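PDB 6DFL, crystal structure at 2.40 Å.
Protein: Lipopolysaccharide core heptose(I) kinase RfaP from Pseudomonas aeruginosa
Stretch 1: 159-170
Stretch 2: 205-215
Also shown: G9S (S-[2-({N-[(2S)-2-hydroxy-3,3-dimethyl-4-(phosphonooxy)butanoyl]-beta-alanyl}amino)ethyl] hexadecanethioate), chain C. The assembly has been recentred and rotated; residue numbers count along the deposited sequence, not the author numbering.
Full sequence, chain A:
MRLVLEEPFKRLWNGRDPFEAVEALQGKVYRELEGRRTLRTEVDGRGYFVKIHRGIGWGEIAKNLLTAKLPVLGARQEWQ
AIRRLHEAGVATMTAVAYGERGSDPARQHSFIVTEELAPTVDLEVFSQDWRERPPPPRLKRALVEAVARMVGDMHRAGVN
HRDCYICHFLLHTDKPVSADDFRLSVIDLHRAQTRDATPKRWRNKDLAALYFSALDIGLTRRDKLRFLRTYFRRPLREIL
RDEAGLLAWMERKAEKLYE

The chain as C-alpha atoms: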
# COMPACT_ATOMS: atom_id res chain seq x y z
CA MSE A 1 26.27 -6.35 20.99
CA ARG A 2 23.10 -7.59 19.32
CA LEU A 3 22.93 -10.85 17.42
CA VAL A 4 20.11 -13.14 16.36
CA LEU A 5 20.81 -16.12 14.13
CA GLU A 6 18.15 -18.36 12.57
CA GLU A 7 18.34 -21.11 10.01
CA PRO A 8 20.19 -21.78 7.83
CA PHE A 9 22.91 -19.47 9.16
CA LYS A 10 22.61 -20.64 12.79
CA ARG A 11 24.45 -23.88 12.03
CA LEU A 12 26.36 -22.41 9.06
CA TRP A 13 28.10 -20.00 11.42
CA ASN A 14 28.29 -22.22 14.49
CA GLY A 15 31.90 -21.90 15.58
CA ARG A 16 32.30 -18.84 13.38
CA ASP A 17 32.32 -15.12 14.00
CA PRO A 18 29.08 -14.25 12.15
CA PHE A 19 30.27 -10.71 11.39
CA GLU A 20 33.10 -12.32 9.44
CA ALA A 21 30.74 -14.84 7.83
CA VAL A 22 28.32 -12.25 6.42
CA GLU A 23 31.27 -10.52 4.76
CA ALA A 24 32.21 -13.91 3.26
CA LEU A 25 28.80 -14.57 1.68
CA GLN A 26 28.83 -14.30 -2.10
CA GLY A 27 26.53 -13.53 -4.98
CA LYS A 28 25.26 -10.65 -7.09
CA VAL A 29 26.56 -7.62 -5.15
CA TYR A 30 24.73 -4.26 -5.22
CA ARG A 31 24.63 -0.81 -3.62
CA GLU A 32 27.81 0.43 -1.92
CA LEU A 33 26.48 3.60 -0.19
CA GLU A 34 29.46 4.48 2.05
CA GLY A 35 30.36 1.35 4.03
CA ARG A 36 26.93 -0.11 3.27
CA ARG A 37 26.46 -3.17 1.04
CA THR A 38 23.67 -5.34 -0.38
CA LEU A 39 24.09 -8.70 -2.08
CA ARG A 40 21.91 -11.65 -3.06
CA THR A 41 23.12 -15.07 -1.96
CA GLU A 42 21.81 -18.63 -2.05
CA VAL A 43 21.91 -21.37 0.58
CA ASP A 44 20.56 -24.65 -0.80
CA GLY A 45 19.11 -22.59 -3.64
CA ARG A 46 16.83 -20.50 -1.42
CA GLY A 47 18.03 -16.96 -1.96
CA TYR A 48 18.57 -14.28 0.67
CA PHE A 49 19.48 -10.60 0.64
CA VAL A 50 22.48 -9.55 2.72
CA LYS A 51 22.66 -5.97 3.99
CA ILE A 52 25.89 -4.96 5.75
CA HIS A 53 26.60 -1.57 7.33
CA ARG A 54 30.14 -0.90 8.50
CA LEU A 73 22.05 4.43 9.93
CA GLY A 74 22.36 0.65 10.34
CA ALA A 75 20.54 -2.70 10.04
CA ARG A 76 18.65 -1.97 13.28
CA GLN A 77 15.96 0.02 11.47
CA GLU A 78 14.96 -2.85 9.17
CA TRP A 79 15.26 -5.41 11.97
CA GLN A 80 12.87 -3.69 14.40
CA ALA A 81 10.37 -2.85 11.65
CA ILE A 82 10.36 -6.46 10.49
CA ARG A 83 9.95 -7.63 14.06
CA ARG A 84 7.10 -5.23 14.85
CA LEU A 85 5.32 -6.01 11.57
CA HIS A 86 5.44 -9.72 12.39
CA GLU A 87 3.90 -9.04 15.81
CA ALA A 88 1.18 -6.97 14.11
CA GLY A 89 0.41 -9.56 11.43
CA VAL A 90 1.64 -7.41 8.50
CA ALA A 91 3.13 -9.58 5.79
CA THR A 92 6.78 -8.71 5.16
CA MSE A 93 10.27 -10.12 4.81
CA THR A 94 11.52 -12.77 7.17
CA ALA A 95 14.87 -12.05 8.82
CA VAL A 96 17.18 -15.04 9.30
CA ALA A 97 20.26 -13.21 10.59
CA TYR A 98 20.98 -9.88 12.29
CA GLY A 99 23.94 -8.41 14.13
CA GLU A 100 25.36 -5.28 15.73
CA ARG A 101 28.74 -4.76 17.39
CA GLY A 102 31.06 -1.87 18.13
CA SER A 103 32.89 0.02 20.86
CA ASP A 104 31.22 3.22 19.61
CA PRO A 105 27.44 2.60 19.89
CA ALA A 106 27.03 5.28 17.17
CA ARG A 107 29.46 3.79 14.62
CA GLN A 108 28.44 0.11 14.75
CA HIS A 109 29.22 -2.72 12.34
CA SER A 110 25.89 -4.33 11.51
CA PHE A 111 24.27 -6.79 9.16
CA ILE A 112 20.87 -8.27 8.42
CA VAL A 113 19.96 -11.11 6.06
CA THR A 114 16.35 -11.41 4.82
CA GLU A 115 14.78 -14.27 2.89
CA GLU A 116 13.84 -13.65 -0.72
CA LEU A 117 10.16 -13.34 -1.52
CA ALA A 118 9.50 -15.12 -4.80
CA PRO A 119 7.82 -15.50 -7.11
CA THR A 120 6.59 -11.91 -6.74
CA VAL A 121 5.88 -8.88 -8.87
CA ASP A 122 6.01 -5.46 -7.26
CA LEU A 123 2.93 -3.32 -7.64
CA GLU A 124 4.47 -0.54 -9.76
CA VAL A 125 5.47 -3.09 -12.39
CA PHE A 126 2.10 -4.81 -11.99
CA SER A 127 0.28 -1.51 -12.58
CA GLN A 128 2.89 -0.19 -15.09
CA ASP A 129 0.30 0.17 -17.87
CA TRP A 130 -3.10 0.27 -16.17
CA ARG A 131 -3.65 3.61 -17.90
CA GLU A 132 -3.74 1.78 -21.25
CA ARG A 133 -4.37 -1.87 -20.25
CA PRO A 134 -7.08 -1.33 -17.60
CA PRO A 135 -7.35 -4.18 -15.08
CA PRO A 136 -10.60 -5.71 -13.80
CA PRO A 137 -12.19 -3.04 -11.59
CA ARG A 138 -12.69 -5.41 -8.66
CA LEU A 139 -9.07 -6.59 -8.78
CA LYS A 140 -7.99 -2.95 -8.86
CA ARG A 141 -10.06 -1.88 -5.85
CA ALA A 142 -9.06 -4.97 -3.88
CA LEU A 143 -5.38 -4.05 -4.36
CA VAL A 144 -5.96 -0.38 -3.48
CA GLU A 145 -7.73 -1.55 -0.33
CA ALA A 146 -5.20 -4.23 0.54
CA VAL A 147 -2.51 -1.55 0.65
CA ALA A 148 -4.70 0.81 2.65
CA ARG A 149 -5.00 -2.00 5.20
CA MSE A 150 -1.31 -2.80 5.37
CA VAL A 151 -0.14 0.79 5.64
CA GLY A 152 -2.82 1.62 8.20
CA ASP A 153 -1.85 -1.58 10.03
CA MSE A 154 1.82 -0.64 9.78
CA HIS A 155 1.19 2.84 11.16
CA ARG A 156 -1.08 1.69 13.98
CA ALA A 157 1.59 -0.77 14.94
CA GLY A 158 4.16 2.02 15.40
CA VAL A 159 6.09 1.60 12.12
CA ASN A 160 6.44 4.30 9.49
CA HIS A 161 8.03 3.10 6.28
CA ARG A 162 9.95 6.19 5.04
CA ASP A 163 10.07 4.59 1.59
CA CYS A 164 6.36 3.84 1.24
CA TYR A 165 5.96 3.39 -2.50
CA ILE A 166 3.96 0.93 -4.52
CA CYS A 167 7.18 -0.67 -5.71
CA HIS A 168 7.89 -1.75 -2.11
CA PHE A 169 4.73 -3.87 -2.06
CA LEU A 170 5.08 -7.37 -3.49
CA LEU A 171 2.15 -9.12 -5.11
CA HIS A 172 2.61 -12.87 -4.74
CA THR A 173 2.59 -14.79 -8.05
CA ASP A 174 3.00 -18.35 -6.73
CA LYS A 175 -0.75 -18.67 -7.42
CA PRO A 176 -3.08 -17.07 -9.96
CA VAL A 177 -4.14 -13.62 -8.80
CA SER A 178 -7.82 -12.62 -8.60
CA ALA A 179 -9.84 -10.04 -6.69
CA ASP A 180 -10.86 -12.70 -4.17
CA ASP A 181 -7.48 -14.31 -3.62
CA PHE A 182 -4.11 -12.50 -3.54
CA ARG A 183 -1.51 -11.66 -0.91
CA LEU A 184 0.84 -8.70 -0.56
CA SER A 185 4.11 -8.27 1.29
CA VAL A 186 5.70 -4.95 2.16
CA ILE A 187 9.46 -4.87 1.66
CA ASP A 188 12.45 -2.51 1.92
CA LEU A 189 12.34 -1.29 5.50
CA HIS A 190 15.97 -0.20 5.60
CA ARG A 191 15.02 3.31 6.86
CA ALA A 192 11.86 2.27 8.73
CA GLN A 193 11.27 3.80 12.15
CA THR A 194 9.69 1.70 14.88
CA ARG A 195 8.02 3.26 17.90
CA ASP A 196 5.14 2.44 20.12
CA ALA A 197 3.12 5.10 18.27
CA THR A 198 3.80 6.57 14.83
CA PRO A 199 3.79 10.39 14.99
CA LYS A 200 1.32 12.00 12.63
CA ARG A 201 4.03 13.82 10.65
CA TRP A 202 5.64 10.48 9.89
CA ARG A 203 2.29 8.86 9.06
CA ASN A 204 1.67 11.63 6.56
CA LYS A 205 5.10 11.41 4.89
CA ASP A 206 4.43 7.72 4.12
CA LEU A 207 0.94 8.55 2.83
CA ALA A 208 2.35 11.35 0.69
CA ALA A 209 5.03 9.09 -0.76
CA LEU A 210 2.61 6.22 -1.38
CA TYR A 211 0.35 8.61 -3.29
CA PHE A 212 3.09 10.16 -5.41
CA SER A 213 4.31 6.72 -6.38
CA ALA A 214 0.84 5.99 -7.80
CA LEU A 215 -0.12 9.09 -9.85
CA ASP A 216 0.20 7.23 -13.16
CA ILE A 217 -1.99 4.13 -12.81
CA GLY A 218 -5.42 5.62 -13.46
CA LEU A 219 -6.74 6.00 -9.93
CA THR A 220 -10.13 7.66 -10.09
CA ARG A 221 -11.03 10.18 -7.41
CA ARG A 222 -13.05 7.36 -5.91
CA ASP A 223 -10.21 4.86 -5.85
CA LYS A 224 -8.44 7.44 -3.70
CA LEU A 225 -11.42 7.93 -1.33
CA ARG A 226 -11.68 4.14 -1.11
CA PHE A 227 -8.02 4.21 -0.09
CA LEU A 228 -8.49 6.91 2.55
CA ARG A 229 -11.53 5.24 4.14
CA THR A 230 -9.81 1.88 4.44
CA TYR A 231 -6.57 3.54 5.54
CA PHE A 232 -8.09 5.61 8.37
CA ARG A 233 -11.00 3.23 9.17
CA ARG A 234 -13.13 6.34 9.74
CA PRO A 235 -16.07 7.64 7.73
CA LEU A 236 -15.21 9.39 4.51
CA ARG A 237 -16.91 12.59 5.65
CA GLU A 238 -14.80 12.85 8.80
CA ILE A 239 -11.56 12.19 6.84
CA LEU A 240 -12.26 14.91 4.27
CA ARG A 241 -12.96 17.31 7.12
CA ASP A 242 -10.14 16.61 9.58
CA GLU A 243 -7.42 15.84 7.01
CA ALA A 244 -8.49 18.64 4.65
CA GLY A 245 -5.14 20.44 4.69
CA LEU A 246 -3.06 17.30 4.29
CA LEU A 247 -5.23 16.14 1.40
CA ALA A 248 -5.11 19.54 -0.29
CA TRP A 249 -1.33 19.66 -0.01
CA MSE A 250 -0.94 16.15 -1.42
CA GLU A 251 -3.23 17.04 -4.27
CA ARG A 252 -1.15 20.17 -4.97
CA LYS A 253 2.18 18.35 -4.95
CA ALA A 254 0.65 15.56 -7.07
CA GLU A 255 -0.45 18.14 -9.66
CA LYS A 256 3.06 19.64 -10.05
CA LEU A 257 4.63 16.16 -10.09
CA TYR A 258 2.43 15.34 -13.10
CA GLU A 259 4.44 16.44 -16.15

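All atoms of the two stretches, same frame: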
# COMPACT_ATOMS: atom_id res chain seq x y z
N VAL A 159 5.07 1.62 13.16
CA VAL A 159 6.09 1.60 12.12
C VAL A 159 5.69 2.57 11.03
O VAL A 159 4.60 2.45 10.46
CB VAL A 159 6.27 0.20 11.53
CG1 VAL A 159 7.15 0.27 10.29
CG2 VAL A 159 6.89 -0.71 12.55
N ASN A 160 6.57 3.52 10.72
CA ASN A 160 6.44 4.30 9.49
C ASN A 160 7.54 3.88 8.51
O ASN A 160 8.70 3.65 8.89
CB ASN A 160 6.48 5.81 9.76
CG ASN A 160 7.79 6.28 10.33
OD1 ASN A 160 8.07 6.03 11.50
ND2 ASN A 160 8.61 6.99 9.52
N HIS A 161 7.16 3.76 7.24
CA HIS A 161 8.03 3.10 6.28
C HIS A 161 9.23 3.95 5.94
O HIS A 161 10.36 3.50 6.08
CB HIS A 161 7.26 2.77 5.02
CG HIS A 161 7.94 1.75 4.18
ND1 HIS A 161 7.36 0.56 3.84
CD2 HIS A 161 9.19 1.74 3.65
CE1 HIS A 161 8.20 -0.15 3.11
NE2 HIS A 161 9.32 0.54 2.99
N ARG A 162 8.98 5.18 5.48
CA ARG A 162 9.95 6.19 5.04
C ARG A 162 10.29 6.02 3.57
O ARG A 162 10.70 6.97 2.92
CB ARG A 162 11.22 6.18 5.87
CG ARG A 162 11.04 6.82 7.19
CD ARG A 162 12.33 7.34 7.71
NE ARG A 162 12.62 8.66 7.14
CZ ARG A 162 13.67 9.40 7.49
NH1 ARG A 162 14.51 8.94 8.40
NH2 ARG A 162 13.84 10.59 6.95
N ASP A 163 10.06 4.83 3.02
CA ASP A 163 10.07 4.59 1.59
C ASP A 163 8.81 3.85 1.16
O ASP A 163 8.86 2.77 0.55
CB ASP A 163 11.33 3.82 1.24
CG ASP A 163 12.57 4.64 1.49
OD1 ASP A 163 12.69 5.70 0.85
OD2 ASP A 163 13.38 4.26 2.35
N CYS A 164 7.66 4.45 1.48
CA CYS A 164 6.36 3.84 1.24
C CYS A 164 5.92 4.13 -0.19
O CYS A 164 5.27 5.13 -0.48
CB CYS A 164 5.36 4.37 2.26
SG CYS A 164 4.00 3.28 2.45
N TYR A 165 6.33 3.26 -1.10
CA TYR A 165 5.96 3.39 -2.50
C TYR A 165 5.35 2.09 -2.95
O TYR A 165 5.62 1.03 -2.38
CB TYR A 165 7.17 3.69 -3.41
CG TYR A 165 8.21 4.55 -2.78
CD1 TYR A 165 7.90 5.82 -2.31
CD2 TYR A 165 9.54 4.12 -2.67
CE1 TYR A 165 8.87 6.64 -1.73
CE2 TYR A 165 10.53 4.93 -2.10
CZ TYR A 165 10.19 6.19 -1.64
OH TYR A 165 11.14 6.98 -1.06
N ILE A 166 4.56 2.16 -4.03
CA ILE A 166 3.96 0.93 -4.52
C ILE A 166 5.01 -0.08 -4.93
O ILE A 166 4.77 -1.29 -4.83
CB ILE A 166 2.95 1.23 -5.65
CG1 ILE A 166 3.54 2.09 -6.75
CG2 ILE A 166 1.72 1.92 -5.06
CD1 ILE A 166 2.63 2.27 -7.95
N CYS A 167 6.21 0.35 -5.34
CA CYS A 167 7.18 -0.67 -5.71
C CYS A 167 7.65 -1.48 -4.51
O CYS A 167 8.13 -2.60 -4.68
CB CYS A 167 8.37 -0.08 -6.48
SG CYS A 167 9.35 1.22 -5.74
N HIS A 168 7.49 -0.98 -3.28
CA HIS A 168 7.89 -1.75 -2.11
C HIS A 168 6.78 -2.63 -1.58
O HIS A 168 6.85 -3.07 -0.42
CB HIS A 168 8.42 -0.82 -1.03
CG HIS A 168 9.74 -0.22 -1.40
ND1 HIS A 168 10.08 1.08 -1.09
CD2 HIS A 168 10.78 -0.73 -2.11
CE1 HIS A 168 11.28 1.34 -1.56
NE2 HIS A 168 11.73 0.26 -2.17
N PHE A 169 5.77 -2.91 -2.39
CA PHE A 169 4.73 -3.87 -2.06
C PHE A 169 4.78 -4.99 -3.08
O PHE A 169 4.68 -4.73 -4.29
CB PHE A 169 3.35 -3.21 -2.02
CG PHE A 169 3.19 -2.27 -0.89
CD1 PHE A 169 2.62 -2.69 0.32
CD2 PHE A 169 3.63 -0.96 -1.00
CE1 PHE A 169 2.50 -1.84 1.37
CE2 PHE A 169 3.51 -0.09 0.07
CZ PHE A 169 2.94 -0.54 1.25
N LEU A 170 4.95 -6.22 -2.62
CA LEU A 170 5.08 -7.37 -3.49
C LEU A 170 3.73 -8.08 -3.60
O LEU A 170 3.12 -8.45 -2.58
CB LEU A 170 6.16 -8.31 -2.98
CG LEU A 170 7.57 -7.69 -3.06
CD1 LEU A 170 8.65 -8.75 -3.01
CD2 LEU A 170 7.72 -6.80 -4.30
N LYS A 205 4.02 11.58 5.86
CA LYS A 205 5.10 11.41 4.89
C LYS A 205 4.91 10.12 4.10
O LYS A 205 4.93 10.13 2.86
CB LYS A 205 6.46 11.46 5.58
CG LYS A 205 6.92 12.86 6.04
CD LYS A 205 8.46 12.97 6.09
CE LYS A 205 8.95 14.36 6.50
NZ LYS A 205 8.93 14.58 7.98
N ASP A 206 4.69 8.99 4.79
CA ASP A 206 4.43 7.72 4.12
C ASP A 206 3.25 7.83 3.17
O ASP A 206 3.30 7.34 2.03
CB ASP A 206 4.12 6.62 5.13
CG ASP A 206 5.35 6.00 5.76
OD1 ASP A 206 6.49 6.48 5.58
OD2 ASP A 206 5.13 5.00 6.49
N LEU A 207 2.14 8.41 3.65
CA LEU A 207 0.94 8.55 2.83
C LEU A 207 1.20 9.43 1.62
O LEU A 207 0.71 9.15 0.53
CB LEU A 207 -0.20 9.16 3.64
CG LEU A 207 -0.90 8.39 4.76
CD1 LEU A 207 -1.92 9.31 5.40
CD2 LEU A 207 -1.52 7.13 4.22
N ALA A 208 1.93 10.52 1.82
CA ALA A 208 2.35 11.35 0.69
C ALA A 208 3.14 10.52 -0.31
O ALA A 208 2.81 10.48 -1.50
CB ALA A 208 3.18 12.52 1.21
N ALA A 209 4.17 9.83 0.15
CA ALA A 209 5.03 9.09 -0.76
C ALA A 209 4.24 7.98 -1.46
O ALA A 209 4.37 7.79 -2.67
CB ALA A 209 6.22 8.52 -0.01
N LEU A 210 3.38 7.27 -0.72
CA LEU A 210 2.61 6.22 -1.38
C LEU A 210 1.77 6.81 -2.50
O LEU A 210 1.73 6.26 -3.61
CB LEU A 210 1.74 5.49 -0.37
CG LEU A 210 1.04 4.33 -1.06
CD1 LEU A 210 2.04 3.35 -1.60
CD2 LEU A 210 0.09 3.65 -0.08
N TYR A 211 1.16 7.96 -2.26
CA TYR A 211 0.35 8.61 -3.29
C TYR A 211 1.20 9.02 -4.49
O TYR A 211 0.83 8.75 -5.64
CB TYR A 211 -0.36 9.82 -2.69
CG TYR A 211 -1.32 10.51 -3.63
CD1 TYR A 211 -2.02 9.79 -4.60
CD2 TYR A 211 -1.51 11.88 -3.57
CE1 TYR A 211 -2.89 10.42 -5.47
CE2 TYR A 211 -2.38 12.52 -4.43
CZ TYR A 211 -3.06 11.79 -5.38
OH TYR A 211 -3.93 12.42 -6.24
N PHE A 212 2.33 9.69 -4.26
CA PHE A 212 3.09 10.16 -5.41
C PHE A 212 3.63 9.00 -6.22
O PHE A 212 3.74 9.10 -7.44
CB PHE A 212 4.21 11.10 -4.96
CG PHE A 212 3.70 12.24 -4.10
CD1 PHE A 212 2.41 12.73 -4.29
CD2 PHE A 212 4.47 12.79 -3.10
CE1 PHE A 212 1.93 13.76 -3.52
CE2 PHE A 212 3.97 13.83 -2.32
CZ PHE A 212 2.70 14.30 -2.54
N SER A 213 3.89 7.86 -5.59
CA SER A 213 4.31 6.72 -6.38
C SER A 213 3.19 6.16 -7.24
O SER A 213 3.43 5.24 -8.02
CB SER A 213 4.88 5.63 -5.48
OG SER A 213 3.87 4.73 -5.04
N ALA A 214 1.95 6.67 -7.14
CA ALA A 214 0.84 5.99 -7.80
C ALA A 214 0.03 6.92 -8.69
O ALA A 214 -1.08 6.54 -9.10
CB ALA A 214 -0.04 5.31 -6.76
N LEU A 215 0.57 8.09 -9.04
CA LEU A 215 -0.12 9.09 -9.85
C LEU A 215 -0.38 8.67 -11.28
O LEU A 215 -1.12 9.36 -11.99
CB LEU A 215 0.67 10.39 -9.86
CG LEU A 215 0.91 10.95 -8.46
CD1 LEU A 215 1.71 12.22 -8.54
CD2 LEU A 215 -0.44 11.15 -7.71
C1 G9S C . -10.75 13.56 -2.99
C2 G9S C . -12.09 14.48 -4.92
C3 G9S C . -12.43 15.65 -5.83
C4 G9S C . -12.97 16.89 -5.15
C5 G9S C . -13.52 17.39 -2.63
C6 G9S C . -16.02 16.47 -2.60
C7 G9S C . -17.41 17.03 -2.77
C8 G9S C . -15.81 15.36 -3.60
C10 G9S C . -7.37 13.30 -2.13
C11 G9S C . -5.94 13.74 -2.00
C12 G9S C . -4.92 12.62 -2.02
C13 G9S C . -5.48 11.24 -2.31
C14 G9S C . -5.34 10.21 -1.18
C15 G9S C . -4.20 9.20 -1.31
C16 G9S C . -4.38 8.05 -2.28
N2 G9S C . -11.09 14.65 -3.87
C19 G9S C . -9.73 12.58 -3.50
C20 G9S C . -15.91 15.94 -1.20
C21 G9S C . -3.63 6.75 -2.00
C22 G9S C . -3.40 5.89 -3.24
C23 G9S C . -2.35 4.82 -3.18
C24 G9S C . -2.83 3.41 -3.42
C25 G9S C . -1.82 2.28 -3.62
C26 G9S C . -2.29 1.02 -4.35
C27 G9S C . -2.13 1.00 -5.86
C28 G9S C . -2.35 -0.33 -6.52
C29 G9S C . -1.20 -0.94 -7.25
C30 G9S C . -15.02 17.65 -2.83
N3 G9S C . -12.60 17.05 -3.72
O2 G9S C . -12.68 13.41 -5.05
O3 G9S C . -8.10 13.17 -1.15
O4 G9S C . -13.06 17.47 -1.49
O5 G9S C . -15.22 18.29 -4.04
O6 G9S C . -17.58 18.36 -2.40
O8 G9S C . -19.06 20.36 -1.92
O9 G9S C . -19.04 18.42 -0.32
P1 G9S C . -18.93 18.85 -1.77
S1 G9S C . -8.09 13.25 -3.75

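D206 has the largest covered area in this contact, and across this contact its carboxylate accepts hydrogen bonds from backbone amides. Its CA-to-CB bond runs sideways, but chi1 of -81° carries the oxygens nearer the loop. There H161 N donates to D206 OD2 at 2.5 Å, very short, with an N-H...acceptor angle of 165°, and R162 N donates to D206 OD1 at 2.8 Å and 160°. Two successive amides are thus held by the two oxygens of one carboxylate.

C164 points toward the helix and packs against both its backbone and a side chain: C164 CB lies 3.6 Å from D206 O, and C164 SG is 4.2 Å from L210 CB. Although C164 O approaches L210 N to 2.9 Å, the angle is poor for a hydrogen bond; that amide instead donates to D206 O at 2.8 Å, within the helix.

I166 combines a polar anchor with apolar packing. I166 N donates to S213 OG at 2.8 Å and 169°, while S213 OG itself donates to L210 O at 3.0 Å, so the hydroxyl links the amide of I166, in the 3-10 segment, to the last helical turn. Beside this, I166 CG2 meets L210 CD1 at 3.8 Å and A214 CB at 4.2 Å. The same methyl, I166 CG2, lies 3.8 Å from C25 of the G9S acyl chain, so this packing extends to the bound lipid.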